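PDB 6IYT: type I modular polyketide synthase from Streptomyces albus subsp. albus, which probably loads an ethylmalonyl-type extender unit from coenzyme A onto an acyl carrier protein through its acyltransferase domain during salinomycin assembly. Local coordinates for residues L42-I46 with V93-T97; M135-D141 with E166-R170; R149-V153 with F189-S194; S213-I217 with Y365-N369; L347-V351 with P373-V379. All coordinates share one frame; numbering follows the deposited sequence.

Overall arrangement
Contact 1 stands apart, its centre about 40 Å from that of contact 4 and on the other side of the chain's centre; it is a strand pairing in a small antiparallel sheet, itself buried between helices. The other four belong to the acyltransferase domain. Contacts 2 and 3 share a helical layer and touch, Phe-150 of contact 3 packing on Leu-140 and Val-169 of contact 2; contact 2, nearer the surface, closes with salt bridges, while contact 3 is buried and mostly apolar. Contacts 4 and 5 are also buried and lie side by side, joined through Glu-216 and Tyr-365; here polar side chains and backbone carbonyls do much of the work, beside the presumed nucleophile Ser-213.

Contact 1. Residues L42-I46 with V93-T97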
# COMPACT_ATOMS: atom_id res chain seq x y z
N LEU A 42 -4.88 -18.05 12.12
CA LEU A 42 -4.88 -17.51 13.43
C LEU A 42 -6.02 -16.52 13.61
O LEU A 42 -6.62 -16.04 12.64
CB LEU A 42 -3.50 -16.90 13.78
CG LEU A 42 -3.12 -15.55 13.25
CD1 LEU A 42 -1.77 -15.14 13.81
CD2 LEU A 42 -3.08 -15.56 11.75
N VAL A 43 -6.31 -16.23 14.88
CA VAL A 43 -7.51 -15.52 15.33
C VAL A 43 -7.01 -14.24 16.02
O VAL A 43 -6.05 -14.33 16.78
CB VAL A 43 -8.18 -16.39 16.45
CG1 VAL A 43 -9.48 -15.79 16.89
CG2 VAL A 43 -8.33 -17.84 15.99
N PRO A 44 -7.76 -13.12 15.92
CA PRO A 44 -7.53 -11.97 16.80
C PRO A 44 -8.47 -11.95 17.99
O PRO A 44 -9.64 -12.21 17.86
CB PRO A 44 -7.84 -10.78 15.90
CG PRO A 44 -8.98 -11.26 15.06
CD PRO A 44 -8.69 -12.76 14.83
N TRP A 45 -7.92 -11.63 19.17
CA TRP A 45 -8.71 -11.29 20.33
C TRP A 45 -8.52 -9.79 20.59
O TRP A 45 -7.40 -9.36 20.92
CB TRP A 45 -8.20 -12.06 21.55
CG TRP A 45 -8.63 -13.46 21.65
CD1 TRP A 45 -9.36 -14.18 20.72
CD2 TRP A 45 -8.45 -14.32 22.78
NE1 TRP A 45 -9.56 -15.46 21.18
CE2 TRP A 45 -9.02 -15.56 22.45
CE3 TRP A 45 -7.84 -14.16 24.04
CZ2 TRP A 45 -8.99 -16.65 23.33
CZ3 TRP A 45 -7.83 -15.21 24.91
CH2 TRP A 45 -8.41 -16.45 24.56
N ILE A 46 -9.58 -9.01 20.39
CA ILE A 46 -9.46 -7.57 20.54
C ILE A 46 -9.97 -7.17 21.92
O ILE A 46 -10.80 -7.85 22.47
CB ILE A 46 -10.19 -6.77 19.44
CG1 ILE A 46 -11.68 -6.86 19.59
CG2 ILE A 46 -9.77 -7.28 18.06
CD1 ILE A 46 -12.41 -5.99 18.62
N VAL A 93 -4.63 -5.90 20.62
CA VAL A 93 -5.00 -7.08 19.90
C VAL A 93 -3.97 -8.18 20.14
O VAL A 93 -2.77 -7.96 20.01
CB VAL A 93 -5.12 -6.81 18.42
CG1 VAL A 93 -5.50 -8.06 17.66
CG2 VAL A 93 -6.10 -5.65 18.16
N VAL A 94 -4.47 -9.35 20.49
CA VAL A 94 -3.67 -10.55 20.58
C VAL A 94 -3.98 -11.46 19.40
O VAL A 94 -5.14 -11.66 19.06
CB VAL A 94 -4.02 -11.31 21.90
CG1 VAL A 94 -3.09 -12.46 22.10
CG2 VAL A 94 -3.92 -10.36 23.08
N LEU A 95 -2.94 -12.13 18.88
CA LEU A 95 -3.07 -13.08 17.76
C LEU A 95 -2.59 -14.45 18.15
O LEU A 95 -1.62 -14.59 18.89
CB LEU A 95 -2.29 -12.60 16.55
CG LEU A 95 -2.61 -11.17 16.06
CD1 LEU A 95 -1.69 -10.84 14.92
CD2 LEU A 95 -4.05 -11.05 15.63
N GLY A 96 -3.31 -15.48 17.70
CA GLY A 96 -2.90 -16.86 17.92
C GLY A 96 -3.94 -17.83 17.45
O GLY A 96 -4.98 -17.44 16.94
N THR A 97 -3.68 -19.11 17.63
CA THR A 97 -4.61 -20.12 17.16
C THR A 97 -5.30 -20.86 18.30
O THR A 97 -6.53 -21.02 18.31
CB THR A 97 -3.91 -21.12 16.26
OG1 THR A 97 -3.34 -20.43 15.15
CG2 THR A 97 -4.91 -22.15 15.74
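Val-43 to Ile-46 and Val-93 to Gly-96 are neighbouring antiparallel strands of a three-stranded sheet, 93-96 running in its middle and 43-46 at one border. Four backbone bonds join them in two reciprocal pairs. Val-43 N donates to Gly-96 O at 2.7 Å, and Gly-96 N returns a bond to Val-43 O. Two residues further along, Trp-45 N meets Val-94 O at 2.8 Å in a nearly straight bond (169°), and Val-94 N answers to Trp-45 O. Pro-44 falls opposite Leu-95 at a non-hydrogen-bonded pair, where no N-H is needed for the pairing with 93-96; instead its CA-H leans on Val-94 O, with CA and O 3.3 Å apart.

On the Pro-44 side the side chains interlock. Pro-44 CB sits between the methyls of two residues across the way, 3.8 Å from Leu-95 CD2 and 4.0 Å from Val-93 CG1. Ile-46 and Val-93 run alongside each other in the same direction and touch through their CG2 methyls. Leu-42 tucks its CG between its own N and carbonyl carbon (chi1 78°), which brings CD1 to within 3.8 Å of Leu-95 CB. Helix 428-439 packs on this face through Arg-429, Thr-433 and Ala-436. On the other face Trp-45 swings its indole away from the partner strand toward Leu-77, Leu-81 and Leu-102, and its NE1 bonds to Ala-74 O. A sheet sandwiched between helices in this way is consistent with the linker subdomain that joins ketosynthase and acyltransferase in modular polyketide synthases.

Contact 2. Residues M135-D141 with E166-R170; sequences MAVELLD and ESVVR
Arg-170 is clamped between two carboxylates, one from each segment. Its NH1 and NH2 reach end-on to a single oxygen of the helix across the gap, Asp-141 OD1, with NH1 at 2.9 Å and NH2 at 3.1 Å. Both nitrogens come in on the syn side of that oxygen and from the same face of the carboxylate, whose plane is turned 26° from the guanidinium. The side-on edge of the same group serves its own helix: NE lies 2.9 Å from Glu-166 OE2, and NH1 gives that oxygen a second bond. Since both acids sit close to the guanidinium plane, they fix its rotation. The side chain is extended from CG to NE, which carries the charge across to helix 137-142.

Beneath the salt bridges the contact turns apolar. Leu-140 passes under the guanidinium, its CD1 over one face and its CB 3.6 Å from Arg-170 NH1. Val-169 CG1 is the apolar centre, meeting Ala-136 CB at 4.0 Å as well as Val-137 CG2 and Leu-140 CD1. A water donates to both Met-135 O and Val-169 O, linking the two backbones. One arginine thus serves two acids whose nearest oxygens, Asp-141 OD1 and Glu-166 OE2, are 6.0 Å apart; it probably eases their mutual repulsion while tying together the exposed edge of this helix pair.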
# COMPACT_ATOMS: atom_id res chain seq x y z
N MET A 135 5.83 -12.45 -3.03
CA MET A 135 4.65 -11.63 -2.62
C MET A 135 3.34 -12.18 -3.21
O MET A 135 3.30 -12.70 -4.33
CB MET A 135 4.83 -10.16 -3.06
CG MET A 135 4.82 -9.95 -4.57
SD MET A 135 5.06 -8.22 -4.97
CE MET A 135 3.48 -7.56 -4.51
N ALA A 136 2.27 -12.07 -2.41
CA ALA A 136 0.88 -12.36 -2.82
C ALA A 136 0.49 -13.83 -2.79
O ALA A 136 -0.68 -14.15 -2.74
CB ALA A 136 0.55 -11.76 -4.19
N VAL A 137 1.47 -14.72 -2.88
CA VAL A 137 1.19 -16.15 -2.96
C VAL A 137 0.42 -16.62 -1.72
O VAL A 137 -0.56 -17.30 -1.83
CB VAL A 137 2.49 -16.99 -3.09
CG1 VAL A 137 2.14 -18.48 -3.12
CG2 VAL A 137 3.24 -16.60 -4.34
N GLU A 138 0.89 -16.26 -0.55
CA GLU A 138 0.32 -16.78 0.66
C GLU A 138 -1.05 -16.18 0.88
O GLU A 138 -1.97 -16.85 1.32
CB GLU A 138 1.21 -16.51 1.86
CG GLU A 138 0.71 -17.17 3.13
CD GLU A 138 1.59 -16.88 4.34
OE1 GLU A 138 1.15 -17.17 5.49
OE2 GLU A 138 2.68 -16.26 4.14
N LEU A 139 -1.26 -14.96 0.37
CA LEU A 139 -2.56 -14.33 0.50
C LEU A 139 -3.59 -14.87 -0.52
O LEU A 139 -4.73 -15.13 -0.17
CB LEU A 139 -2.43 -12.80 0.41
CG LEU A 139 -3.60 -12.03 0.98
CD1 LEU A 139 -3.84 -12.41 2.43
CD2 LEU A 139 -3.38 -10.54 0.82
N LEU A 140 -3.13 -15.24 -1.72
CA LEU A 140 -3.96 -15.95 -2.63
C LEU A 140 -4.47 -17.23 -1.99
O LEU A 140 -5.62 -17.59 -2.18
CB LEU A 140 -3.24 -16.28 -3.93
CG LEU A 140 -2.98 -15.12 -4.93
CD1 LEU A 140 -2.11 -15.64 -6.05
CD2 LEU A 140 -4.24 -14.54 -5.49
N ASP A 141 -3.60 -17.92 -1.25
CA ASP A 141 -3.93 -19.24 -0.71
C ASP A 141 -4.84 -19.16 0.47
O ASP A 141 -5.54 -20.12 0.78
CB ASP A 141 -2.66 -19.98 -0.31
CG ASP A 141 -1.84 -20.40 -1.51
OD1 ASP A 141 -2.43 -20.55 -2.60
OD2 ASP A 141 -0.61 -20.55 -1.36
N GLU A 166 -1.42 -14.86 -12.21
CA GLU A 166 -1.27 -15.79 -11.09
C GLU A 166 -0.05 -16.71 -11.24
O GLU A 166 0.73 -16.92 -10.27
CB GLU A 166 -2.53 -16.63 -10.90
CG GLU A 166 -2.43 -17.58 -9.72
CD GLU A 166 -3.77 -18.20 -9.32
OE1 GLU A 166 -4.72 -18.20 -10.15
OE2 GLU A 166 -3.83 -18.76 -8.19
N SER A 167 0.16 -17.24 -12.44
CA SER A 167 1.31 -18.15 -12.65
C SER A 167 2.63 -17.42 -12.40
O SER A 167 3.58 -17.98 -11.88
CB SER A 167 1.31 -18.74 -14.06
OG SER A 167 0.17 -19.54 -14.28
N VAL A 168 2.71 -16.19 -12.88
CA VAL A 168 3.90 -15.41 -12.70
C VAL A 168 4.14 -15.12 -11.22
O VAL A 168 5.26 -15.29 -10.69
CB VAL A 168 3.84 -14.09 -13.53
CG1 VAL A 168 4.85 -13.09 -13.03
CG2 VAL A 168 4.10 -14.39 -14.99
N VAL A 169 3.06 -14.75 -10.53
CA VAL A 169 3.12 -14.50 -9.12
C VAL A 169 3.55 -15.74 -8.33
O VAL A 169 4.37 -15.64 -7.40
CB VAL A 169 1.76 -13.99 -8.61
CG1 VAL A 169 1.61 -14.20 -7.12
CG2 VAL A 169 1.61 -12.52 -8.97
N ARG A 170 3.09 -16.91 -8.77
CA ARG A 170 3.46 -18.18 -8.11
C ARG A 170 4.82 -18.74 -8.60
O ARG A 170 5.32 -19.73 -8.06
CB ARG A 170 2.36 -19.21 -8.32
CG ARG A 170 1.04 -18.86 -7.66
CD ARG A 170 0.04 -19.99 -7.80
NE ARG A 170 -1.23 -19.68 -7.15
CZ ARG A 170 -1.48 -19.88 -5.86
NH1 ARG A 170 -2.68 -19.57 -5.37
NH2 ARG A 170 -0.55 -20.33 -5.05
O HOH W 1 5.19 -13.18 -6.26

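Contact 3. Residues R149-V153 with F189-S194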
# COMPACT_ATOMS: atom_id res chain seq x y z
N ARG A 149 -10.73 -10.88 -6.05
CA ARG A 149 -10.44 -9.62 -6.65
C ARG A 149 -9.25 -9.72 -7.54
O ARG A 149 -9.24 -9.17 -8.64
CB ARG A 149 -10.23 -8.56 -5.59
CG ARG A 149 -9.99 -7.18 -6.19
CD ARG A 149 -11.20 -6.68 -6.97
NE ARG A 149 -11.12 -5.24 -7.19
CZ ARG A 149 -11.70 -4.58 -8.17
NH1 ARG A 149 -11.63 -3.26 -8.20
NH2 ARG A 149 -12.45 -5.22 -9.06
N PHE A 150 -8.26 -10.51 -7.12
CA PHE A 150 -7.06 -10.73 -7.92
C PHE A 150 -7.42 -11.41 -9.26
O PHE A 150 -7.02 -10.94 -10.30
CB PHE A 150 -6.02 -11.56 -7.11
CG PHE A 150 -4.71 -11.80 -7.83
CD1 PHE A 150 -4.61 -12.75 -8.85
CD2 PHE A 150 -3.55 -11.18 -7.40
CE1 PHE A 150 -3.41 -12.98 -9.48
CE2 PHE A 150 -2.33 -11.47 -7.99
CZ PHE A 150 -2.27 -12.35 -9.05
N ALA A 151 -8.39 -12.32 -9.23
CA ALA A 151 -8.85 -12.98 -10.46
C ALA A 151 -9.51 -12.00 -11.41
O ALA A 151 -9.23 -12.04 -12.63
CB ALA A 151 -9.81 -14.11 -10.13
N GLU A 152 -10.34 -11.10 -10.88
CA GLU A 152 -11.01 -10.08 -11.71
C GLU A 152 -9.98 -9.20 -12.39
O GLU A 152 -10.11 -8.87 -13.56
CB GLU A 152 -11.94 -9.19 -10.87
CG GLU A 152 -13.04 -9.93 -10.12
CD GLU A 152 -13.96 -8.99 -9.32
OE1 GLU A 152 -13.59 -7.80 -9.11
OE2 GLU A 152 -15.11 -9.42 -8.99
N VAL A 153 -9.04 -8.71 -11.60
CA VAL A 153 -8.09 -7.75 -12.11
C VAL A 153 -7.07 -8.41 -13.09
O VAL A 153 -6.81 -7.88 -14.16
CB VAL A 153 -7.33 -7.10 -10.98
CG1 VAL A 153 -6.30 -6.13 -11.54
CG2 VAL A 153 -8.30 -6.38 -10.04
N PHE A 189 0.22 -3.65 -10.21
CA PHE A 189 -1.10 -3.14 -10.40
C PHE A 189 -2.16 -4.11 -9.86
O PHE A 189 -3.01 -3.72 -9.08
CB PHE A 189 -1.35 -2.89 -11.89
CG PHE A 189 -2.78 -2.64 -12.23
CD1 PHE A 189 -3.32 -1.37 -12.12
CD2 PHE A 189 -3.51 -3.61 -12.84
CE1 PHE A 189 -4.63 -1.11 -12.49
CE2 PHE A 189 -4.81 -3.36 -13.24
CZ PHE A 189 -5.37 -2.09 -13.07
N THR A 190 -2.03 -5.39 -10.19
CA THR A 190 -3.02 -6.38 -9.79
C THR A 190 -2.99 -6.55 -8.30
O THR A 190 -4.03 -6.54 -7.66
CB THR A 190 -2.79 -7.74 -10.49
OG1 THR A 190 -1.59 -8.34 -9.99
CG2 THR A 190 -2.69 -7.55 -11.92
N VAL A 191 -1.80 -6.57 -7.74
CA VAL A 191 -1.66 -6.77 -6.31
C VAL A 191 -2.21 -5.55 -5.52
O VAL A 191 -2.98 -5.72 -4.55
CB VAL A 191 -0.20 -7.05 -5.92
CG1 VAL A 191 -0.02 -6.90 -4.44
CG2 VAL A 191 0.22 -8.43 -6.37
N MET A 192 -1.92 -4.34 -6.00
CA MET A 192 -2.33 -3.10 -5.25
C MET A 192 -3.85 -2.91 -5.29
O MET A 192 -4.49 -2.60 -4.27
CB MET A 192 -1.63 -1.88 -5.83
CG MET A 192 -0.22 -1.72 -5.36
SD MET A 192 0.49 -0.11 -5.85
CE MET A 192 0.42 -0.19 -7.60
N VAL A 193 -4.43 -3.16 -6.43
CA VAL A 193 -5.86 -3.05 -6.53
C VAL A 193 -6.53 -4.11 -5.67
O VAL A 193 -7.55 -3.84 -5.04
CB VAL A 193 -6.32 -3.20 -8.01
CG1 VAL A 193 -7.84 -3.28 -8.07
CG2 VAL A 193 -5.80 -2.04 -8.86
N SER A 194 -5.98 -5.33 -5.66
CA SER A 194 -6.63 -6.42 -4.93
C SER A 194 -6.48 -6.28 -3.42
O SER A 194 -7.35 -6.71 -2.66
CB SER A 194 -6.07 -7.77 -5.36
OG SER A 194 -6.22 -7.95 -6.75
O HOH W 2 -10.12 -3.14 -5.41
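Segments 149-153 and 189-194, of helices 144-158 and 181-200, cross at 136°, their axes approaching to 8.8 Å, with Phe-150 set against Ser-194 and Val-153 against Thr-190. Val-153 is the knob: it enters a hole formed by Phe-189, Thr-190, Val-193 and Ser-194. With CG1 anti to the backbone N (chi1 178°), that methyl leans toward Phe-189 CE2 at 3.6 Å, while CG2 meets Val-193 CG1 at 3.7 Å.

At Ser-194 the helices come close. Its OG turns back along its own helix to bond Thr-190 O at 2.8 Å, reaching it from the face opposite to Ser-194 N, and lies only 3.1 Å from Phe-150 CA. The Phe-150 ring presents its edge to Val-191 CG2 and continues beyond to Val-169 of helix 165-170.

A bend at chi2 (63°) brings the Arg-149 guanidinium obliquely past Val-193 CG1, with one face on Val-153 CG2. Glu-152 OE1 holds NH2 at 2.8 Å near the guanidinium plane, and a water bridges Arg-149 NE to Val-193 O. A side chain seated among four residues of the facing helix is knobs-into-holes packing, here within the helical layer of the acyltransferase domain.

Contact 4. Residues S213-I217 with Y365-N369; sequences SQGEI and YWFEN
Glu-216 OE2 is gripped by two donors of helix 363-371, which reach it from opposite faces of the carboxylate. Tyr-365 OH donates to this oxygen at 2.6 Å, on its syn side. Asn-369 ND2 comes from above the plane at 2.9 Å, in a more bent bond (137°). The acid stands just after what is probably a nucleophile elbow: Gly-211, Ser-213 and Gly-215 fit the GxSxG pattern of acyltransferases, and Ser-213 has the strained backbone expected there, phi 58° and psi -126°. Its OG bonds to His-320 NE2, consistent with a catalytic serine-histidine pair.

Asn-369 ties the elbow itself to the helix. The same ND2 that holds the acid spends its other N-H on Ser-213 O, 3.0 Å away and nearly straight, though it sits above the carbonyl plane. Glu-216 N reaches that carbonyl from the other face, so Ser-213 O is pinned from both sides. The amide's oxygen, OD1, is taken by Arg-238 NH1, which fixes which way round the amide lies. The second carboxylate oxygen, Glu-216 OE1, accepts from Thr-350 N, and Tyr-365 OH is also hydrogen-bonded to Ser-349 OG; both carboxylate oxygens are thus engaged.

Beside this cluster aromatic packing takes over. Trp-366 lies with one face on its neighbour Tyr-365, CD2 of that ring over its centre, and turns an edge to Glu-216 O. At the far corner of the indole, Trp-366 CZ3 rests 3.6 Å from Ile-217 CG1.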
# COMPACT_ATOMS: atom_id res chain seq x y z
N SER A 213 3.46 7.87 -9.45
CA SER A 213 3.92 7.34 -10.74
C SER A 213 2.88 6.32 -11.29
O SER A 213 1.73 6.62 -11.29
CB SER A 213 5.29 6.69 -10.55
OG SER A 213 5.91 6.43 -11.81
N GLN A 214 3.32 5.09 -11.61
CA GLN A 214 2.43 4.03 -12.11
C GLN A 214 1.32 3.70 -11.12
O GLN A 214 0.23 3.22 -11.52
CB GLN A 214 3.25 2.75 -12.42
CG GLN A 214 3.84 2.13 -11.18
CD GLN A 214 4.84 1.04 -11.44
OE1 GLN A 214 4.51 -0.16 -11.32
NE2 GLN A 214 6.09 1.42 -11.66
N GLY A 215 1.53 4.02 -9.85
CA GLY A 215 0.51 3.82 -8.83
C GLY A 215 -0.79 4.54 -9.13
O GLY A 215 -1.85 4.21 -8.57
N GLU A 216 -0.70 5.66 -9.83
CA GLU A 216 -1.91 6.40 -10.16
C GLU A 216 -2.84 5.56 -11.03
O GLU A 216 -4.02 5.82 -11.08
CB GLU A 216 -1.57 7.72 -10.85
CG GLU A 216 -1.03 8.78 -9.89
CD GLU A 216 -1.22 10.21 -10.39
OE1 GLU A 216 -1.51 11.10 -9.56
OE2 GLU A 216 -1.20 10.44 -11.63
N ILE A 217 -2.29 4.61 -11.79
CA ILE A 217 -3.15 3.73 -12.62
C ILE A 217 -4.00 2.80 -11.71
O ILE A 217 -5.23 2.67 -11.88
CB ILE A 217 -2.32 2.89 -13.59
CG1 ILE A 217 -1.46 3.79 -14.49
CG2 ILE A 217 -3.23 2.01 -14.41
CD1 ILE A 217 -0.34 3.06 -15.20
N TYR A 365 -2.69 13.04 -20.00
CA TYR A 365 -2.42 12.87 -18.56
C TYR A 365 -1.42 11.76 -18.28
O TYR A 365 -0.52 11.93 -17.50
CB TYR A 365 -3.68 12.60 -17.79
CG TYR A 365 -3.46 12.58 -16.32
CD1 TYR A 365 -3.42 13.77 -15.58
CD2 TYR A 365 -3.15 11.40 -15.66
CE1 TYR A 365 -3.12 13.77 -14.23
CE2 TYR A 365 -2.79 11.39 -14.33
CZ TYR A 365 -2.90 12.55 -13.59
OH TYR A 365 -2.50 12.55 -12.29
N TRP A 366 -1.57 10.61 -18.94
CA TRP A 366 -0.70 9.50 -18.69
C TRP A 366 0.71 9.72 -19.23
O TRP A 366 1.68 9.30 -18.60
CB TRP A 366 -1.28 8.21 -19.19
CG TRP A 366 -2.52 7.82 -18.44
CD1 TRP A 366 -3.79 7.82 -18.93
CD2 TRP A 366 -2.62 7.56 -17.04
NE1 TRP A 366 -4.68 7.59 -17.92
CE2 TRP A 366 -3.99 7.48 -16.73
CE3 TRP A 366 -1.69 7.54 -16.00
CZ2 TRP A 366 -4.46 7.27 -15.45
CZ3 TRP A 366 -2.15 7.29 -14.70
CH2 TRP A 366 -3.51 7.14 -14.44
N PHE A 367 0.85 10.60 -20.24
CA PHE A 367 2.16 11.09 -20.59
C PHE A 367 2.76 11.96 -19.48
O PHE A 367 3.87 11.74 -19.06
CB PHE A 367 2.17 11.86 -21.88
CG PHE A 367 3.51 12.47 -22.19
CD1 PHE A 367 4.57 11.66 -22.57
CD2 PHE A 367 3.76 13.79 -21.89
CE1 PHE A 367 5.85 12.19 -22.73
CE2 PHE A 367 5.03 14.35 -22.11
CZ PHE A 367 6.07 13.54 -22.51
N GLU A 368 2.01 12.95 -19.00
CA GLU A 368 2.50 13.82 -17.93
C GLU A 368 2.83 13.00 -16.68
O GLU A 368 3.83 13.26 -16.01
CB GLU A 368 1.46 14.88 -17.60
CG GLU A 368 1.21 15.90 -18.71
CD GLU A 368 2.42 16.74 -19.02
OE1 GLU A 368 2.99 17.33 -18.06
OE2 GLU A 368 2.77 16.86 -20.24
N ASN A 369 2.01 12.00 -16.39
CA ASN A 369 2.26 11.14 -15.23
C ASN A 369 3.64 10.47 -15.28
O ASN A 369 4.32 10.37 -14.25
CB ASN A 369 1.16 10.11 -15.10
CG ASN A 369 1.51 8.98 -14.17
OD1 ASN A 369 2.10 7.95 -14.60
ND2 ASN A 369 1.05 9.08 -12.95

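Contact 5. Residues L347-V351 with P373-V379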
# COMPACT_ATOMS: atom_id res chain seq x y z
N LEU A 347 -9.45 11.84 -6.96
CA LEU A 347 -8.05 11.42 -7.08
C LEU A 347 -7.16 12.64 -6.94
O LEU A 347 -7.38 13.63 -7.64
CB LEU A 347 -7.81 10.73 -8.43
CG LEU A 347 -6.42 10.18 -8.81
CD1 LEU A 347 -5.58 9.90 -7.59
CD2 LEU A 347 -6.55 8.91 -9.64
N TYR A 348 -6.31 12.65 -5.91
CA TYR A 348 -5.41 13.77 -5.67
C TYR A 348 -4.14 13.57 -6.50
O TYR A 348 -3.28 12.78 -6.16
CB TYR A 348 -5.04 13.88 -4.17
CG TYR A 348 -6.05 14.62 -3.31
CD1 TYR A 348 -7.30 14.13 -3.13
CD2 TYR A 348 -5.70 15.77 -2.64
CE1 TYR A 348 -8.24 14.81 -2.35
CE2 TYR A 348 -6.59 16.42 -1.81
CZ TYR A 348 -7.85 15.90 -1.64
OH TYR A 348 -8.75 16.52 -0.78
N SER A 349 -4.05 14.29 -7.61
CA SER A 349 -2.97 14.04 -8.57
C SER A 349 -1.64 14.45 -7.99
O SER A 349 -1.49 15.58 -7.49
CB SER A 349 -3.22 14.83 -9.86
OG SER A 349 -2.14 14.66 -10.74
N THR A 350 -0.65 13.56 -8.14
CA THR A 350 0.77 13.90 -7.84
C THR A 350 1.53 14.33 -9.09
O THR A 350 2.75 14.57 -9.05
CB THR A 350 1.46 12.71 -7.23
OG1 THR A 350 1.35 11.58 -8.12
CG2 THR A 350 0.81 12.38 -5.91
N VAL A 351 0.78 14.55 -10.17
CA VAL A 351 1.32 15.08 -11.39
C VAL A 351 1.13 16.59 -11.45
O VAL A 351 2.06 17.31 -11.72
CB VAL A 351 0.63 14.43 -12.60
CG1 VAL A 351 1.17 14.96 -13.90
CG2 VAL A 351 0.75 12.93 -12.52
N PRO A 373 8.17 14.99 -12.61
CA PRO A 373 8.46 14.58 -11.22
C PRO A 373 7.20 14.39 -10.40
O PRO A 373 6.21 15.11 -10.59
CB PRO A 373 9.30 15.76 -10.66
CG PRO A 373 9.03 16.90 -11.59
CD PRO A 373 8.80 16.28 -12.95
N VAL A 374 7.24 13.42 -9.52
CA VAL A 374 6.10 13.10 -8.67
C VAL A 374 6.08 14.06 -7.48
O VAL A 374 6.92 13.98 -6.58
CB VAL A 374 6.19 11.64 -8.17
CG1 VAL A 374 4.88 11.22 -7.49
CG2 VAL A 374 6.49 10.69 -9.33
N SER A 375 5.01 14.83 -7.39
CA SER A 375 4.85 15.77 -6.30
C SER A 375 4.08 15.16 -5.16
O SER A 375 2.96 15.53 -4.91
CB SER A 375 4.14 17.02 -6.79
OG SER A 375 4.90 17.65 -7.78
N PHE A 376 4.66 14.19 -4.47
CA PHE A 376 3.87 13.44 -3.49
C PHE A 376 3.79 14.22 -2.13
O PHE A 376 2.70 14.41 -1.60
CB PHE A 376 4.45 12.03 -3.30
CG PHE A 376 3.72 11.19 -2.29
CD1 PHE A 376 2.49 10.62 -2.60
CD2 PHE A 376 4.23 11.00 -1.04
CE1 PHE A 376 1.83 9.82 -1.68
CE2 PHE A 376 3.58 10.21 -0.10
CZ PHE A 376 2.37 9.62 -0.43
N GLU A 377 4.94 14.74 -1.67
CA GLU A 377 4.99 15.51 -0.43
C GLU A 377 3.99 16.70 -0.36
O GLU A 377 3.24 16.79 0.59
CB GLU A 377 6.43 16.00 -0.15
CG GLU A 377 6.53 16.94 1.03
CD GLU A 377 7.92 17.56 1.15
OE1 GLU A 377 8.73 17.38 0.23
OE2 GLU A 377 8.21 18.21 2.18
N PRO A 378 3.88 17.51 -1.44
CA PRO A 378 2.89 18.60 -1.40
C PRO A 378 1.43 18.10 -1.37
O PRO A 378 0.55 18.73 -0.79
CB PRO A 378 3.16 19.39 -2.67
CG PRO A 378 4.46 18.90 -3.21
CD PRO A 378 4.79 17.60 -2.60
N VAL A 379 1.19 16.96 -1.98
CA VAL A 379 -0.14 16.39 -1.97
C VAL A 379 -0.47 15.82 -0.57
O VAL A 379 -1.58 16.00 -0.08
CB VAL A 379 -0.29 15.33 -3.07
CG1 VAL A 379 -1.59 14.57 -2.90
CG2 VAL A 379 -0.22 16.00 -4.44
O HOH W 3 4.57 17.03 -10.44
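Thr-350 meets the segment 373-379 with every atom of its side chain. CB lies 3.7 Å from Val-374 CG1, the two side chains running side by side in the same direction. OG1, placed between the backbone N and the carbonyl carbon (chi1 57°), touches the same methyl at 3.6 Å while hydrogen-bonding Gly-211 O. CG2 points the other way, against the edge of the Phe-376 ring near CD1 and, 4.0 Å off, against Val-379 CG2. The backbone of the threonine joins in as well: its O accepts from Ser-375 N at 2.8 Å, in the carbonyl plane and almost straight (168°).

The two sides belong to different parts of the acyltransferase fold. Tyr-348 is bonded through its backbone to Val-209 of the parallel sheet in the large hydrolase-like subdomain, whereas Val-374 hangs on Ala-279 and Asn-281, at the border of the mixed sheet in the smaller ferredoxin-like one. Ser-375, the centre of an inverse gamma turn, carries the chain from that sheet into helix 376-385, and its buried O has no partner in the model.

Val-379, one turn into the helix, splays its two methyls over the other segment. CG1 packs on Tyr-348 CB at 3.7 Å, and CG2 presses on Ser-349 O at 3.3 Å. Ser-349 forms an ST turn, its OG accepting from Val-351 N at 3.0 Å and also hydrogen-bonded to Tyr-365 OH. Close by, a water lies 2.8 Å from Ser-375 OG and is also near Val-351 O.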